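Long-range contacts in peptidase S9 prolyl oligopeptidase catalytic domain-containing protein (Pyrococcus horikoshii, PDB 4HXF), which acts as an acylaminoacyl peptidase, a self-compartmentalizing serine protease that pairs a beta-propeller with an alpha/beta-hydrolase domain and probably selects its substrates through its hexameric assembly: residues 244-249 against 262-267; 198-203 against 218-223; 277-282 against 417-422; 298-303 against 392-397. All coordinates share one frame; numbering follows the deposited sequence.

Interaction 1 (244-249 against 262-267). With MG (magnesium ion), chain D.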
# COMPACT_ATOMS: atom_id res chain seq x y z
N ASP A 244 45.69 -19.50 -21.95
CA ASP A 244 45.17 -20.61 -21.11
C ASP A 244 44.95 -21.86 -21.84
O ASP A 244 44.44 -21.87 -22.97
CB ASP A 244 43.92 -20.17 -20.41
CG ASP A 244 44.20 -19.11 -19.39
OD1 ASP A 244 44.91 -19.36 -18.42
OD2 ASP A 244 43.93 -17.92 -19.61
N LYS A 245 45.44 -22.93 -21.24
CA LYS A 245 45.29 -24.26 -21.78
C LYS A 245 44.48 -25.16 -20.82
O LYS A 245 43.90 -24.74 -19.87
CB LYS A 245 46.67 -24.89 -22.00
CG LYS A 245 47.66 -24.09 -22.85
CD LYS A 245 47.20 -23.81 -24.30
CE LYS A 245 48.32 -23.09 -25.12
NZ LYS A 245 49.51 -23.95 -25.51
N ILE A 246 44.32 -26.39 -21.17
CA ILE A 246 43.60 -27.37 -20.33
C ILE A 246 44.49 -28.64 -20.11
O ILE A 246 45.29 -29.07 -20.98
CB ILE A 246 42.21 -27.76 -20.92
CG1 ILE A 246 42.39 -28.26 -22.34
CG2 ILE A 246 41.25 -26.60 -20.67
CD1 ILE A 246 41.05 -28.54 -23.03
N TYR A 247 44.32 -29.25 -18.95
CA TYR A 247 45.06 -30.36 -18.45
C TYR A 247 44.10 -31.33 -17.74
O TYR A 247 43.09 -30.88 -17.14
CB TYR A 247 46.08 -29.93 -17.40
CG TYR A 247 47.03 -28.89 -17.87
CD1 TYR A 247 48.24 -29.25 -18.34
CD2 TYR A 247 46.69 -27.57 -17.87
CE1 TYR A 247 49.11 -28.29 -18.86
CE2 TYR A 247 47.51 -26.62 -18.33
CZ TYR A 247 48.73 -26.99 -18.87
OH TYR A 247 49.54 -26.00 -19.36
N ILE A 248 44.39 -32.61 -17.87
CA ILE A 248 43.65 -33.66 -17.14
C ILE A 248 44.52 -34.04 -15.96
O ILE A 248 45.72 -34.33 -16.12
CB ILE A 248 43.34 -34.86 -18.08
CG1 ILE A 248 42.23 -34.43 -19.11
CG2 ILE A 248 42.94 -36.11 -17.27
CD1 ILE A 248 42.13 -35.44 -20.30
N TYR A 249 43.93 -34.08 -14.78
CA TYR A 249 44.62 -34.49 -13.59
C TYR A 249 43.98 -35.74 -12.98
O TYR A 249 42.85 -35.72 -12.57
CB TYR A 249 44.71 -33.37 -12.60
CG TYR A 249 45.34 -33.78 -11.29
CD1 TYR A 249 46.69 -34.13 -11.21
CD2 TYR A 249 44.61 -33.73 -10.14
CE1 TYR A 249 47.27 -34.46 -10.00
CE2 TYR A 249 45.16 -34.05 -8.95
CZ TYR A 249 46.47 -34.42 -8.88
OH TYR A 249 46.92 -34.73 -7.64
N ARG A 262 47.19 -21.84 -29.26
CA ARG A 262 45.93 -21.07 -29.25
C ARG A 262 45.32 -21.20 -27.84
O ARG A 262 45.58 -22.14 -27.04
CB ARG A 262 45.01 -21.60 -30.31
CG ARG A 262 45.51 -21.36 -31.71
CD ARG A 262 45.50 -19.90 -32.12
NE ARG A 262 45.82 -19.76 -33.53
CZ ARG A 262 47.05 -19.61 -34.03
NH1 ARG A 262 48.12 -19.73 -33.23
NH2 ARG A 262 47.20 -19.45 -35.33
N GLU A 263 44.52 -20.21 -27.48
CA GLU A 263 43.92 -20.19 -26.14
C GLU A 263 42.56 -20.94 -26.13
O GLU A 263 41.71 -20.74 -27.03
CB GLU A 263 43.71 -18.78 -25.72
CG GLU A 263 43.07 -18.70 -24.31
CD GLU A 263 43.24 -17.35 -23.66
OE1 GLU A 263 42.68 -16.35 -24.11
OE2 GLU A 263 43.90 -17.37 -22.60
N VAL A 264 42.30 -21.71 -25.09
CA VAL A 264 41.00 -22.35 -24.81
C VAL A 264 40.03 -21.32 -24.25
O VAL A 264 40.30 -20.56 -23.32
CB VAL A 264 41.14 -23.60 -23.87
CG1 VAL A 264 39.73 -24.20 -23.52
CG2 VAL A 264 42.06 -24.69 -24.46
N ALA A 265 38.84 -21.31 -24.88
CA ALA A 265 37.77 -20.45 -24.44
C ALA A 265 36.93 -21.16 -23.35
O ALA A 265 36.68 -20.50 -22.32
CB ALA A 265 36.85 -19.98 -25.61
N GLN A 266 36.55 -22.42 -23.56
CA GLN A 266 35.70 -23.13 -22.64
C GLN A 266 36.05 -24.55 -22.79
O GLN A 266 36.46 -24.98 -23.85
CB GLN A 266 34.23 -22.85 -23.02
CG GLN A 266 33.14 -23.56 -22.29
CD GLN A 266 31.71 -23.06 -22.69
OE1 GLN A 266 31.57 -22.14 -23.55
NE2 GLN A 266 30.66 -23.68 -22.07
N ALA A 267 35.87 -25.37 -21.75
CA ALA A 267 36.11 -26.76 -21.87
C ALA A 267 35.29 -27.57 -20.78
O ALA A 267 35.03 -27.08 -19.67
CB ALA A 267 37.66 -27.11 -21.70
MG MG D . 43.31 -16.34 -20.85
O HOH W 1 42.59 -14.80 -22.04
O HOH W 2 45.17 -15.44 -20.77
O HOH W 3 42.85 -15.23 -19.05
O HOH W 4 41.33 -17.25 -20.92
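D244 and E263 share one magnesium ion, their side chains lying side by side and pointing the same way with the two carboxylate planes only 3° apart. Along D244, CB lies 3.6 Å from E263 OE2, and CG stands off the metal as the carbon behind the liganding oxygen. OD2 binds the magnesium at 2.1 Å, while OD1 turns to a salt bridge with K237. E263 CG is anti to the backbone N (chi1 180°) and the chain runs on extended, its carboxylate beside that of D244. E263 OE2 also binds the metal at 2.1 Å. With its anti lone pair it takes the backbone N-H of D244 as well, D244 N to E263 OE2 being 2.9 Å and nearly straight at 175°. E263 OE1 accepts a bond from metal-bound water 1 and another from N419 ND2. Four waters complete an octahedron in which the carboxylate oxygens are cis. Along the backbone, V264 N bonds to D244 O at 3.0 Å. I246 CG2 packs 3.8 Å from A267 CB and near V264 CG1, tying strand 245-249 of one propeller blade to strand 264-270, the first of the next blade. D244 OD2 and E263 OE2 approach to 3.0 Å as two ligands of the same ion, not as a hydrogen bond, a closeness the cation makes tolerable; without it the two carboxylates would probably repel each other.

Interaction 2 (198-203 against 218-223)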
# COMPACT_ATOMS: atom_id res chain seq x y z
N LYS A 198 46.24 -15.27 -11.59
CA LYS A 198 47.62 -15.68 -11.74
C LYS A 198 48.03 -16.92 -10.98
O LYS A 198 48.52 -17.91 -11.65
CB LYS A 198 48.65 -14.57 -11.50
CG LYS A 198 50.12 -15.09 -11.55
CD LYS A 198 50.76 -15.06 -12.90
CE LYS A 198 51.11 -13.63 -13.31
NZ LYS A 198 52.32 -12.85 -12.97
N TYR A 199 47.81 -16.95 -9.65
CA TYR A 199 48.09 -18.14 -8.90
C TYR A 199 46.97 -18.56 -7.98
O TYR A 199 46.36 -17.73 -7.37
CB TYR A 199 49.32 -17.95 -8.06
CG TYR A 199 50.59 -17.66 -8.87
CD1 TYR A 199 51.29 -16.52 -8.69
CD2 TYR A 199 51.13 -18.60 -9.77
CE1 TYR A 199 52.44 -16.19 -9.44
CE2 TYR A 199 52.34 -18.30 -10.48
CZ TYR A 199 52.99 -17.10 -10.28
OH TYR A 199 54.18 -16.69 -10.98
N TRP A 200 46.77 -19.84 -7.86
CA TRP A 200 45.78 -20.46 -6.97
C TRP A 200 46.40 -21.55 -6.15
O TRP A 200 47.44 -22.12 -6.49
CB TRP A 200 44.71 -21.20 -7.85
CG TRP A 200 43.79 -20.26 -8.58
CD1 TRP A 200 42.53 -19.76 -8.13
CD2 TRP A 200 43.99 -19.70 -9.91
NE1 TRP A 200 41.97 -18.96 -9.07
CE2 TRP A 200 42.82 -18.86 -10.18
CE3 TRP A 200 45.03 -19.71 -10.82
CZ2 TRP A 200 42.68 -18.16 -11.35
CZ3 TRP A 200 44.85 -19.05 -12.01
CH2 TRP A 200 43.75 -18.21 -12.24
N ASP A 201 45.76 -21.83 -5.03
CA ASP A 201 45.94 -23.04 -4.25
C ASP A 201 44.70 -23.90 -4.45
O ASP A 201 43.59 -23.34 -4.52
CB ASP A 201 46.12 -22.73 -2.78
CG ASP A 201 47.30 -21.78 -2.51
OD1 ASP A 201 48.27 -21.78 -3.28
OD2 ASP A 201 47.20 -21.10 -1.50
N ILE A 202 44.86 -25.18 -4.66
CA ILE A 202 43.75 -26.06 -4.94
C ILE A 202 43.69 -27.15 -3.89
O ILE A 202 44.68 -27.83 -3.56
CB ILE A 202 43.88 -26.67 -6.37
CG1 ILE A 202 44.09 -25.59 -7.43
CG2 ILE A 202 42.72 -27.64 -6.73
CD1 ILE A 202 44.29 -26.09 -8.88
N TYR A 203 42.48 -27.30 -3.35
CA TYR A 203 42.23 -28.28 -2.27
C TYR A 203 41.19 -29.30 -2.63
O TYR A 203 40.33 -29.05 -3.45
CB TYR A 203 41.74 -27.57 -1.01
CG TYR A 203 42.63 -26.53 -0.51
CD1 TYR A 203 43.57 -26.81 0.49
CD2 TYR A 203 42.55 -25.21 -1.01
CE1 TYR A 203 44.43 -25.80 0.94
CE2 TYR A 203 43.41 -24.23 -0.53
CZ TYR A 203 44.32 -24.55 0.44
OH TYR A 203 45.21 -23.58 0.93
N SER A 218 49.09 -21.94 -11.79
CA SER A 218 48.40 -20.89 -12.58
C SER A 218 47.26 -21.57 -13.31
O SER A 218 46.88 -21.14 -14.41
CB SER A 218 49.41 -20.24 -13.58
OG SER A 218 50.36 -19.47 -12.87
N PHE A 219 46.64 -22.60 -12.69
CA PHE A 219 45.39 -23.16 -13.18
C PHE A 219 44.43 -23.36 -12.05
O PHE A 219 44.83 -23.32 -10.88
CB PHE A 219 45.56 -24.43 -13.98
CG PHE A 219 46.53 -25.49 -13.46
CD1 PHE A 219 47.35 -26.17 -14.40
CD2 PHE A 219 46.46 -25.99 -12.20
CE1 PHE A 219 48.16 -27.24 -13.96
CE2 PHE A 219 47.31 -27.04 -11.73
CZ PHE A 219 48.13 -27.64 -12.63
N TYR A 220 43.14 -23.46 -12.38
CA TYR A 220 42.12 -23.79 -11.39
C TYR A 220 41.25 -24.90 -11.95
O TYR A 220 41.29 -25.20 -13.16
CB TYR A 220 41.33 -22.50 -10.96
CG TYR A 220 40.60 -21.84 -12.11
CD1 TYR A 220 41.25 -20.91 -12.93
CD2 TYR A 220 39.25 -22.03 -12.31
CE1 TYR A 220 40.62 -20.20 -13.93
CE2 TYR A 220 38.60 -21.35 -13.39
CZ TYR A 220 39.31 -20.50 -14.19
OH TYR A 220 38.72 -19.78 -15.25
N ALA A 221 40.46 -25.54 -11.10
CA ALA A 221 39.66 -26.72 -11.54
C ALA A 221 38.33 -26.19 -12.18
O ALA A 221 37.65 -25.27 -11.65
CB ALA A 221 39.39 -27.65 -10.34
N ILE A 222 38.01 -26.70 -13.33
CA ILE A 222 36.81 -26.32 -14.06
C ILE A 222 35.79 -27.45 -14.22
O ILE A 222 34.59 -27.11 -14.43
CB ILE A 222 37.16 -25.67 -15.43
CG1 ILE A 222 37.96 -26.54 -16.35
CG2 ILE A 222 37.79 -24.25 -15.17
CD1 ILE A 222 37.95 -26.17 -17.83
N ASP A 223 36.22 -28.73 -14.17
CA ASP A 223 35.30 -29.83 -14.37
C ASP A 223 35.88 -31.12 -13.85
O ASP A 223 37.04 -31.16 -13.50
CB ASP A 223 34.93 -29.88 -15.89
CG ASP A 223 33.55 -30.56 -16.17
OD1 ASP A 223 32.81 -30.86 -15.20
OD2 ASP A 223 33.30 -30.80 -17.36
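The indole of W200 has Y220 over one face and S218 CA in plane at its edge. Y220 CB sits almost exactly above the five-membered ring, 3.9 Å from its centroid and 4° off the normal. Y220 CD1 comes down nearer the rim of the six-membered ring, 3.5 Å from W200 CZ2. The W200 six-membered ring and the Y220 ring meet obliquely, planes at 41°. With CG between the backbone N and the carbonyl carbon (chi1 61°), the Y220 side chain runs alongside that of W200, pointing the same way. F219 CB is directed away from 198-203, yet the ring offers its edge to I202 CD1, which lies 4.0 Å from F219 CD2. K198 CG of its own segment lines one face of the Y199 ring, and S218 OG approaches the same ring obliquely. That hydroxyl donates to K198 O at 2.7 Å and also bonds to K237 N, so two partners probably fix its rotation. F219 O is buried against I202 CD1 and the indole with no polar partner in the model. Strand 200-206 is the third strand of one propeller blade and strand 219-224 the first of the next. The chain turns a corner at S218 after strand 209-217, the F219 ring makes an edge-to-face pair with F214 and meets Y247 at a steep angle, and A221 N bonds to S186 OG of strand 182-188.

Interaction 3 (277-282 against 417-422)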
# COMPACT_ATOMS: atom_id res chain seq x y z
N THR A 277 36.56 -25.30 -26.89
CA THR A 277 36.63 -24.34 -27.92
C THR A 277 37.92 -23.56 -27.87
O THR A 277 38.51 -23.40 -26.79
CB THR A 277 35.49 -23.31 -27.81
OG1 THR A 277 35.31 -22.87 -26.44
CG2 THR A 277 34.13 -24.06 -28.25
N LEU A 278 38.38 -23.08 -29.01
CA LEU A 278 39.59 -22.25 -29.14
C LEU A 278 39.33 -21.01 -29.85
O LEU A 278 38.51 -20.96 -30.80
CB LEU A 278 40.65 -22.98 -30.01
CG LEU A 278 41.21 -24.34 -29.63
CD1 LEU A 278 42.17 -24.99 -30.68
CD2 LEU A 278 41.96 -24.14 -28.28
N PHE A 279 40.07 -19.98 -29.46
CA PHE A 279 40.06 -18.68 -30.14
C PHE A 279 41.03 -18.79 -31.31
O PHE A 279 42.26 -19.03 -31.17
CB PHE A 279 40.51 -17.56 -29.24
CG PHE A 279 39.63 -17.22 -28.12
CD1 PHE A 279 39.91 -17.73 -26.87
CD2 PHE A 279 38.61 -16.29 -28.24
CE1 PHE A 279 39.22 -17.40 -25.75
CE2 PHE A 279 37.85 -15.98 -27.10
CZ PHE A 279 38.14 -16.58 -25.85
N GLU A 280 40.52 -18.65 -32.53
CA GLU A 280 41.31 -18.87 -33.73
C GLU A 280 40.96 -17.82 -34.84
O GLU A 280 39.95 -17.98 -35.53
CB GLU A 280 41.10 -20.24 -34.34
CG GLU A 280 41.54 -21.42 -33.48
CD GLU A 280 41.39 -22.74 -34.17
OE1 GLU A 280 40.34 -23.30 -34.16
OE2 GLU A 280 42.36 -23.17 -34.76
N GLU A 281 41.82 -16.84 -35.02
CA GLU A 281 41.80 -15.86 -36.11
C GLU A 281 40.41 -15.36 -36.45
O GLU A 281 39.95 -15.37 -37.60
CB GLU A 281 42.45 -16.50 -37.36
CG GLU A 281 43.80 -17.17 -37.08
CD GLU A 281 43.65 -18.68 -36.72
OE1 GLU A 281 42.81 -19.32 -37.33
OE2 GLU A 281 44.30 -19.22 -35.77
N GLY A 282 39.74 -14.94 -35.40
CA GLY A 282 38.37 -14.39 -35.51
C GLY A 282 37.20 -15.31 -35.25
O GLY A 282 36.10 -14.82 -35.08
N GLY A 417 48.50 -8.09 -29.95
CA GLY A 417 47.86 -8.07 -28.66
C GLY A 417 46.54 -8.84 -28.65
O GLY A 417 46.10 -9.24 -27.56
N SER A 418 45.86 -9.00 -29.79
CA SER A 418 44.57 -9.66 -29.85
C SER A 418 44.70 -11.13 -29.51
O SER A 418 45.78 -11.80 -29.74
CB SER A 418 44.00 -9.57 -31.21
OG SER A 418 43.77 -8.23 -31.68
N ASN A 419 43.61 -11.68 -29.03
CA ASN A 419 43.44 -13.15 -29.02
C ASN A 419 43.22 -13.72 -30.38
O ASN A 419 42.91 -13.02 -31.33
CB ASN A 419 42.24 -13.53 -28.11
CG ASN A 419 42.50 -14.81 -27.33
OD1 ASN A 419 43.37 -15.62 -27.69
ND2 ASN A 419 41.80 -14.96 -26.20
N GLY A 420 43.45 -15.03 -30.52
CA GLY A 420 43.17 -15.76 -31.71
C GLY A 420 44.32 -16.18 -32.58
O GLY A 420 44.16 -16.84 -33.62
N TYR A 421 45.53 -15.87 -32.13
CA TYR A 421 46.74 -16.06 -32.84
C TYR A 421 47.74 -16.71 -31.88
O TYR A 421 47.37 -17.31 -30.89
CB TYR A 421 47.21 -14.69 -33.37
CG TYR A 421 46.12 -14.08 -34.23
CD1 TYR A 421 45.15 -13.26 -33.66
CD2 TYR A 421 46.03 -14.30 -35.58
CE1 TYR A 421 44.09 -12.80 -34.39
CE2 TYR A 421 44.96 -13.78 -36.33
CZ TYR A 421 44.04 -12.97 -35.72
OH TYR A 421 42.98 -12.54 -36.48
N SER A 422 49.02 -16.64 -32.21
CA SER A 422 50.04 -17.19 -31.36
C SER A 422 50.06 -16.47 -30.05
O SER A 422 49.62 -15.28 -29.86
CB SER A 422 51.46 -17.12 -31.94
OG SER A 422 51.92 -15.77 -32.08
O HOH W 5 44.21 -18.13 -29.33
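N419 lays its side-chain amide over one face of the F279 ring, the two planes 25° apart and stacked. ND2 is the atom that rests on the ring, toward its rim and 3.4 Å from F279 CD1, while it donates to E263 OE1 of the magnesium site. N419 OD1 accepts from the backbone N of G420 and from water 5, which also donates to F279 O at 2.8 Å and so bridges the two segments. An alanine here would lose the whole amide, and would probably leave E263 OE1 without this N-H donor, G420 N without its OD1 acceptor, water 5 without one anchor and the F279 face without the stacked amide. Next comes G420, where a CB would be jammed against the preceding carbonyl O and press on E281 N; glycine lets CA come against the backbone of 279-281, in a CA-H...O contact of 3.4 Å with F279 O. Its carbonyl takes the N-H of E281, with G420 O to E281 N at 2.7 Å. This contact is part of the domain interface: residues 277-280 end the second strand of a propeller blade, and 417-422 belong to the loop between strand 409-413 and helix 423-427 of the alpha/beta-hydrolase domain. E281 bends at chi2 (92°), which brings CD near G420 O; its OE2, 3.2 Å from that oxygen, is an acceptor as well and is instead paired with R262 in a salt bridge. Y421 then crosses E281 obliquely, with OH 3.5 Å from E281 CA and CE2 3.7 Å from E281 CG. Its hydroxyl also bonds to D364 and N414, and Y421 O to H243.

Interaction 4 (298-303 against 392-397)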
# COMPACT_ATOMS: atom_id res chain seq x y z
N LYS A 298 34.01 -25.95 -36.94
CA LYS A 298 35.03 -24.92 -37.25
C LYS A 298 34.48 -24.14 -38.40
O LYS A 298 34.04 -24.74 -39.42
CB LYS A 298 36.35 -25.62 -37.60
CG LYS A 298 37.42 -24.67 -38.14
CD LYS A 298 38.79 -25.30 -38.34
CE LYS A 298 39.76 -24.29 -38.97
NZ LYS A 298 40.91 -25.06 -39.58
N GLY A 299 34.50 -22.83 -38.34
CA GLY A 299 34.06 -22.01 -39.51
C GLY A 299 34.11 -20.56 -39.12
O GLY A 299 34.73 -20.15 -38.10
N LYS A 300 33.45 -19.74 -39.95
CA LYS A 300 33.34 -18.29 -39.69
C LYS A 300 32.24 -18.05 -38.68
O LYS A 300 31.11 -17.60 -39.02
CB LYS A 300 33.08 -17.55 -41.01
CG LYS A 300 34.25 -17.63 -41.98
CD LYS A 300 33.90 -16.74 -43.19
CE LYS A 300 35.12 -16.15 -43.95
NZ LYS A 300 34.86 -14.70 -44.45
N HIS A 301 32.52 -18.36 -37.40
CA HIS A 301 31.48 -18.36 -36.37
C HIS A 301 32.11 -18.30 -35.00
O HIS A 301 33.33 -18.46 -34.87
CB HIS A 301 30.57 -19.58 -36.49
CG HIS A 301 31.25 -20.92 -36.32
ND1 HIS A 301 30.91 -22.01 -37.08
CD2 HIS A 301 32.18 -21.37 -35.38
CE1 HIS A 301 31.65 -23.06 -36.66
NE2 HIS A 301 32.43 -22.65 -35.62
N TRP A 302 31.29 -18.06 -34.01
CA TRP A 302 31.67 -18.21 -32.56
C TRP A 302 30.79 -19.19 -31.90
O TRP A 302 29.56 -19.00 -31.86
CB TRP A 302 31.55 -16.90 -31.81
CG TRP A 302 32.73 -15.98 -31.89
CD1 TRP A 302 33.43 -15.68 -33.02
CD2 TRP A 302 33.34 -15.14 -30.84
NE1 TRP A 302 34.42 -14.75 -32.78
CE2 TRP A 302 34.40 -14.39 -31.47
CE3 TRP A 302 33.12 -14.99 -29.49
CZ2 TRP A 302 35.20 -13.51 -30.79
CZ3 TRP A 302 33.95 -14.07 -28.79
CH2 TRP A 302 34.98 -13.40 -29.43
N ILE A 303 31.38 -20.27 -31.42
CA ILE A 303 30.71 -21.28 -30.54
C ILE A 303 30.63 -20.72 -29.13
O ILE A 303 31.69 -20.67 -28.44
CB ILE A 303 31.32 -22.68 -30.61
CG1 ILE A 303 31.42 -23.21 -32.05
CG2 ILE A 303 30.54 -23.66 -29.67
CD1 ILE A 303 30.11 -23.24 -32.88
N TYR A 392 38.09 -9.60 -32.62
CA TYR A 392 37.01 -9.43 -33.55
C TYR A 392 37.06 -10.56 -34.60
O TYR A 392 38.07 -11.23 -34.81
CB TYR A 392 37.16 -8.13 -34.36
CG TYR A 392 36.64 -6.86 -33.67
CD1 TYR A 392 37.25 -5.64 -33.92
CD2 TYR A 392 35.50 -6.87 -32.90
CE1 TYR A 392 36.82 -4.47 -33.32
CE2 TYR A 392 35.02 -5.68 -32.31
CZ TYR A 392 35.70 -4.47 -32.57
OH TYR A 392 35.21 -3.35 -31.96
N GLY A 393 35.89 -10.72 -35.19
CA GLY A 393 35.76 -11.62 -36.31
C GLY A 393 34.31 -11.93 -36.62
O GLY A 393 33.64 -11.17 -37.37
N TYR A 394 33.87 -13.08 -36.12
CA TYR A 394 32.57 -13.68 -36.54
C TYR A 394 31.51 -13.85 -35.47
O TYR A 394 30.81 -14.86 -35.41
CB TYR A 394 32.85 -14.97 -37.32
CG TYR A 394 33.83 -14.75 -38.43
CD1 TYR A 394 35.12 -15.36 -38.40
CD2 TYR A 394 33.46 -14.09 -39.55
CE1 TYR A 394 36.06 -15.14 -39.42
CE2 TYR A 394 34.38 -13.86 -40.57
CZ TYR A 394 35.63 -14.45 -40.52
OH TYR A 394 36.45 -14.17 -41.61
N TYR A 395 31.44 -12.85 -34.59
CA TYR A 395 30.30 -12.78 -33.70
C TYR A 395 29.40 -11.59 -34.13
O TYR A 395 29.79 -10.79 -34.97
CB TYR A 395 30.77 -12.68 -32.27
CG TYR A 395 31.36 -11.36 -31.77
CD1 TYR A 395 32.76 -11.18 -31.72
CD2 TYR A 395 30.59 -10.34 -31.29
CE1 TYR A 395 33.30 -10.03 -31.21
CE2 TYR A 395 31.14 -9.15 -30.92
CZ TYR A 395 32.49 -9.03 -30.84
OH TYR A 395 33.00 -7.84 -30.35
N PHE A 396 28.19 -11.53 -33.53
CA PHE A 396 27.18 -10.65 -33.97
C PHE A 396 27.39 -9.33 -33.27
O PHE A 396 27.25 -9.28 -32.03
CB PHE A 396 25.80 -11.23 -33.68
CG PHE A 396 24.67 -10.31 -34.14
CD1 PHE A 396 24.28 -10.31 -35.45
CD2 PHE A 396 24.02 -9.50 -33.21
CE1 PHE A 396 23.21 -9.47 -35.91
CE2 PHE A 396 23.04 -8.63 -33.65
CZ PHE A 396 22.63 -8.65 -34.96
N LYS A 397 27.75 -8.29 -34.02
CA LYS A 397 28.03 -6.97 -33.35
C LYS A 397 27.01 -5.93 -33.80
O LYS A 397 26.98 -5.47 -34.96
CB LYS A 397 29.43 -6.44 -33.60
CG LYS A 397 29.67 -5.02 -32.98
CD LYS A 397 29.96 -4.94 -31.52
CE LYS A 397 30.42 -3.49 -31.09
NZ LYS A 397 30.22 -3.24 -29.61
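An aromatic contact between domains joins W302 and K300, at the start of a propeller blade, to Y394 and Y395 in the hydrolase loop that runs from strand 378-384 to helix 398-405. Y395 presents its edge to the face of the W302 indole in a T-shaped pair, centroids 4.8 Å apart and planes at 63°. Y395 CG lies between the backbone N and the carbonyl carbon (chi1 74°), and the side chain runs alongside that of W302. Y395 CD1 lies 3.5 Å from W302 CZ2, and Y395 CB sits over the five-membered ring. K300 is the centre of an inverse gamma turn, closed by a weak H301 N to G299 O bond, just ahead of strand 302-308, the first of its blade. From this turn its aliphatic chain runs over the Y394 ring, with CB 3.7 Å above the centre in a CH-pi contact. Farther out, NZ reaches Y394 OH at 3.3 Å in a weak hydrogen bond; the same hydroxyl is also bonded to W366 NE1. The indole N-H of W302 bonds to G282 O. An alanine in place of W302 would lose the indole, probably leaving G282 O without that donor and a gap beside the Y395 edge. Y394 CB packs against the K300-H301 peptide, 3.4 Å from H301 N.

From the N terminus, interaction 2 closes first, where the chain leaves one propeller blade and starts the next. Interaction 1 follows in series and joins that second blade to its successor, so the two share the sheet that holds strands 219-224 and 245-249; Y247 and F219 touch between them. Interaction 3 then closes a much longer loop, from the blade begun by strand 264-270 across to the hydrolase domain, and interaction 4 is nested inside it, tying the following blade to the same domain. Interactions 1 and 3 meet through R262 with E281, and interactions 3 and 4 through G282 O, which bonds to Y394 N. Interactions 2 and 4 lie farthest apart, their centres about 29 Å distant.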